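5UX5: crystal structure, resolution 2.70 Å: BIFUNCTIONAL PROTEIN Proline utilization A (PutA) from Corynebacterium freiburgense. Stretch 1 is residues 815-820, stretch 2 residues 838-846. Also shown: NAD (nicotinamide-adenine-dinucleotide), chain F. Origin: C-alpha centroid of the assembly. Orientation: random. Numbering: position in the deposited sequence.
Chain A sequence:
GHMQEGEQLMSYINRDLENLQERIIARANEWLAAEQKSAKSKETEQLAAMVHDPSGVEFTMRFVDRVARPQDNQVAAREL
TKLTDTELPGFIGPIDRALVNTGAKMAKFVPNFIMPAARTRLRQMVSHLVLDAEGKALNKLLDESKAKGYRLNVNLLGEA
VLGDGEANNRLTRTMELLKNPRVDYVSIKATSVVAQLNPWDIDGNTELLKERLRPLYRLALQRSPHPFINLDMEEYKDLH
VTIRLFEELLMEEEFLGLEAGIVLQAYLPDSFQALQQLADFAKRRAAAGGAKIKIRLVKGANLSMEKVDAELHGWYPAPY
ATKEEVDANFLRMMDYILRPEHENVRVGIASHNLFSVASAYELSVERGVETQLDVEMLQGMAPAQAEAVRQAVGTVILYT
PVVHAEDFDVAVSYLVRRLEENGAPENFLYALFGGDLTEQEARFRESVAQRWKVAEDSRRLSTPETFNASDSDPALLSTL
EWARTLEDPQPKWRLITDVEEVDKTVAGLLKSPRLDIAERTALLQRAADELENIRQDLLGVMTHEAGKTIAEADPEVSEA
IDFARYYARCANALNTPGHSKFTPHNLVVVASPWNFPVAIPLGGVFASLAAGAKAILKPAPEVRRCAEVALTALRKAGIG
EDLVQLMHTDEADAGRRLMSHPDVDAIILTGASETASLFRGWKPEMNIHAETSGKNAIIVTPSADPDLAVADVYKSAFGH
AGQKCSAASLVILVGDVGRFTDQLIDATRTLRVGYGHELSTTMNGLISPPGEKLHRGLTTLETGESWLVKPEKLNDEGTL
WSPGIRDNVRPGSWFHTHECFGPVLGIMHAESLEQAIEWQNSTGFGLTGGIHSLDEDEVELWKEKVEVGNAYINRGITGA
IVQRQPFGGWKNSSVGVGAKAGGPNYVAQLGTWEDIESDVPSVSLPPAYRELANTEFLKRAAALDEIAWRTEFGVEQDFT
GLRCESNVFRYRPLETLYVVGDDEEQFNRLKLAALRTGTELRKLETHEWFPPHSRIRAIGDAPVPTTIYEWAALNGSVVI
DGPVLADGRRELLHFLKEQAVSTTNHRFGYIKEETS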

# COMPACT_ATOMS: atom_id res chain seq x y z
N PHE A 815 20.11 -19.08 4.81
CA PHE A 815 18.87 -18.30 4.65
C PHE A 815 19.12 -16.83 4.32
O PHE A 815 18.24 -16.15 3.78
CB PHE A 815 17.97 -18.45 5.90
CG PHE A 815 16.61 -17.91 5.69
CD1 PHE A 815 15.69 -18.60 4.91
CD2 PHE A 815 16.25 -16.67 6.20
CE1 PHE A 815 14.44 -18.07 4.64
CE2 PHE A 815 15.00 -16.14 5.95
CZ PHE A 815 14.10 -16.85 5.17
N HIS A 816 20.33 -16.33 4.61
CA HIS A 816 20.68 -14.96 4.25
C HIS A 816 20.83 -14.78 2.74
O HIS A 816 20.57 -13.69 2.23
CB HIS A 816 21.97 -14.58 4.99
CG HIS A 816 22.46 -13.21 4.68
ND1 HIS A 816 23.80 -12.88 4.70
CD2 HIS A 816 21.80 -12.08 4.35
CE1 HIS A 816 23.94 -11.61 4.38
NE2 HIS A 816 22.74 -11.09 4.16
N THR A 817 21.22 -15.84 2.01
CA THR A 817 21.63 -15.70 0.61
C THR A 817 20.79 -16.55 -0.35
O THR A 817 21.20 -16.74 -1.50
CB THR A 817 23.12 -16.06 0.45
OG1 THR A 817 23.35 -17.45 0.69
CG2 THR A 817 23.96 -15.30 1.46
N HIS A 818 19.63 -17.05 0.08
CA HIS A 818 18.78 -17.89 -0.77
C HIS A 818 17.33 -17.44 -0.64
O HIS A 818 16.75 -17.53 0.44
CB HIS A 818 18.90 -19.36 -0.36
CG HIS A 818 20.22 -19.97 -0.70
ND1 HIS A 818 21.36 -19.69 0.02
CD2 HIS A 818 20.60 -20.80 -1.70
CE1 HIS A 818 22.38 -20.33 -0.52
NE2 HIS A 818 21.95 -21.01 -1.56
N GLU A 819 16.74 -16.99 -1.75
CA GLU A 819 15.33 -16.60 -1.75
C GLU A 819 14.48 -17.85 -1.82
O GLU A 819 14.58 -18.62 -2.78
CB GLU A 819 15.01 -15.66 -2.92
CG GLU A 819 15.71 -15.96 -4.26
CD GLU A 819 14.90 -16.83 -5.22
OE1 GLU A 819 13.67 -16.66 -5.28
OE2 GLU A 819 15.50 -17.69 -5.92
N CYS A 820 13.66 -18.08 -0.77
CA CYS A 820 12.77 -19.23 -0.72
C CYS A 820 11.41 -19.00 -1.36
O CYS A 820 10.74 -19.98 -1.71
CB CYS A 820 12.56 -19.68 0.71
SG CYS A 820 14.07 -20.25 1.43
N GLU A 838 25.76 -3.24 5.54
CA GLU A 838 26.63 -4.23 4.92
C GLU A 838 25.87 -5.53 4.67
O GLU A 838 25.98 -6.12 3.60
CB GLU A 838 27.84 -4.52 5.79
CG GLU A 838 29.04 -3.60 5.67
CD GLU A 838 30.11 -4.00 6.67
OE1 GLU A 838 30.59 -3.13 7.45
OE2 GLU A 838 30.45 -5.20 6.70
N TRP A 839 25.08 -5.96 5.66
CA TRP A 839 24.38 -7.23 5.52
C TRP A 839 23.30 -7.16 4.45
O TRP A 839 23.13 -8.11 3.68
CB TRP A 839 23.79 -7.66 6.87
CG TRP A 839 24.82 -8.05 7.88
CD1 TRP A 839 26.18 -8.15 7.69
CD2 TRP A 839 24.58 -8.38 9.24
NE1 TRP A 839 26.79 -8.52 8.86
CE2 TRP A 839 25.83 -8.67 9.83
CE3 TRP A 839 23.42 -8.46 10.02
CZ2 TRP A 839 25.95 -9.03 11.15
CZ3 TRP A 839 23.54 -8.81 11.33
CH2 TRP A 839 24.80 -9.10 11.89
N GLN A 840 22.55 -6.06 4.40
CA GLN A 840 21.52 -5.88 3.38
C GLN A 840 22.10 -5.91 1.96
O GLN A 840 21.43 -6.33 1.01
CB GLN A 840 20.77 -4.57 3.63
CG GLN A 840 19.58 -4.27 2.71
CD GLN A 840 18.74 -3.14 3.25
OE1 GLN A 840 19.24 -2.27 3.96
NE2 GLN A 840 17.45 -3.16 2.95
N ASN A 841 23.37 -5.51 1.81
CA ASN A 841 23.99 -5.37 0.51
C ASN A 841 24.70 -6.63 0.02
O ASN A 841 25.11 -6.66 -1.15
CB ASN A 841 24.99 -4.20 0.55
CG ASN A 841 24.28 -2.84 0.59
OD1 ASN A 841 23.14 -2.70 0.13
ND2 ASN A 841 24.95 -1.84 1.13
N SER A 842 24.82 -7.67 0.86
CA SER A 842 25.59 -8.87 0.54
C SER A 842 24.74 -10.13 0.38
O SER A 842 25.22 -11.24 0.60
CB SER A 842 26.65 -9.10 1.62
OG SER A 842 26.08 -9.04 2.91
N THR A 843 23.49 -9.98 -0.03
CA THR A 843 22.62 -11.12 -0.35
C THR A 843 22.91 -11.70 -1.72
O THR A 843 22.47 -12.83 -2.02
CB THR A 843 21.15 -10.66 -0.27
OG1 THR A 843 20.98 -9.45 -1.04
CG2 THR A 843 20.69 -10.44 1.17
N GLY A 844 23.63 -10.96 -2.58
CA GLY A 844 23.76 -11.32 -3.96
C GLY A 844 22.73 -10.67 -4.84
O GLY A 844 22.90 -10.62 -6.06
N PHE A 845 21.66 -10.17 -4.24
CA PHE A 845 20.56 -9.54 -4.94
C PHE A 845 20.51 -8.04 -4.63
O PHE A 845 21.16 -7.55 -3.70
CB PHE A 845 19.24 -10.22 -4.59
CG PHE A 845 19.22 -11.70 -4.85
CD1 PHE A 845 19.80 -12.59 -3.96
CD2 PHE A 845 18.60 -12.20 -5.99
CE1 PHE A 845 19.77 -13.96 -4.21
CE2 PHE A 845 18.57 -13.58 -6.24
CZ PHE A 845 19.15 -14.45 -5.35
N GLY A 846 19.75 -7.31 -5.45
CA GLY A 846 19.52 -5.91 -5.13
C GLY A 846 18.22 -5.38 -5.68
O GLY A 846 18.22 -4.38 -6.41
PA NAD F . 10.73 -19.97 -14.55
O1A NAD F . 11.94 -18.99 -14.38
O2A NAD F . 11.26 -21.44 -14.66
O5B NAD F . 9.96 -19.66 -15.89
C5B NAD F . 9.20 -18.49 -16.08
C4B NAD F . 8.61 -18.49 -17.49
O4B NAD F . 9.50 -18.98 -18.49
C3B NAD F . 7.34 -19.28 -17.56
O3B NAD F . 6.47 -18.77 -18.51
C2B NAD F . 7.92 -20.58 -17.94
O2B NAD F . 7.00 -21.53 -18.33
C1B NAD F . 8.90 -20.16 -18.99
N9A NAD F . 9.89 -21.20 -19.28
C8A NAD F . 10.81 -21.73 -18.40
N7A NAD F . 11.55 -22.67 -19.03
C5A NAD F . 11.13 -22.79 -20.36
C6A NAD F . 11.51 -23.56 -21.46
N6A NAD F . 12.57 -24.54 -21.38
N1A NAD F . 10.88 -23.40 -22.63
C2A NAD F . 9.86 -22.51 -22.78
N3A NAD F . 9.46 -21.74 -21.74
C4A NAD F . 10.07 -21.85 -20.53
O3 NAD F . 9.76 -19.70 -13.31
PN NAD F . 8.89 -20.74 -12.45
O1N NAD F . 9.14 -22.20 -12.77
O2N NAD F . 7.45 -20.54 -12.83
O5D NAD F . 9.22 -20.40 -10.91
C5D NAD F . 10.57 -20.52 -10.48
C4D NAD F . 11.04 -19.55 -9.39
O4D NAD F . 11.01 -18.18 -9.73
C3D NAD F . 10.32 -19.58 -8.09
O3D NAD F . 10.44 -20.76 -7.38
C2D NAD F . 11.09 -18.51 -7.42
O2D NAD F . 12.14 -19.07 -6.71
C1D NAD F . 11.53 -17.60 -8.55

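Contact between residues 838-846 and the irregular segment 815-820 of PutA buries 291 Å², both sides summed, and is fixed by a single hydrogen bond among otherwise van der Waals contacts. Glu838 lies on the helix out of reach of the other segment. Trp839 contributes its backbone: its O accepts a hydrogen bond from His816 NE2 (3.0 Å, N-H...O angle 152°), near the plane of the imidazole as an in-plane ring nitrogen requires. Although the CA-to-CB bond of His816 points sideways, its t rotamer (chi1 179°) brings the ring end across; ND1 is hydrogen-bonded elsewhere in the structure, so both nitrogens of this buried ring are satisfied. The indole of Trp839 leads away. Gln840 and Asn841 also point away and make no contact. As the helix gives way to loop, Ser842 N bonds weakly to Trp839 O (3.3 Å), so this carbonyl serves both segments. Ser842 OG sits at the imidazole edge, 3.7 Å from His816 CE1; its small side chain also stays close to the helix end, with OG 3.0 Å from Glu838 O. Thr843 is buried and is where the CA atoms of the two segments are nearest, Thr843 CA to Thr817 CA 4.8 Å. Its methyl CG2 packs 3.4 Å from His816 O and 3.7 Å from His816 NE2, while its OG1 accepts a weak hydrogen bond from Phe845 N (3.3 Å), so one short branched side chain both packs against His816 and bonds weakly within its own loop. Gly844 has phi/psi of 93/-17°, where a CB would jam against the preceding carbonyl O. Phe845 then points toward the other segment: its CE1 lies 4.1 Å from Thr817 O, at the ring edge, and its CZ 3.9 Å from Glu819 CG. Glu819 thus packs its aliphatic CG against the phenyl ring while OE1 accepts a hydrogen bond from NAD O2D (3.2 Å).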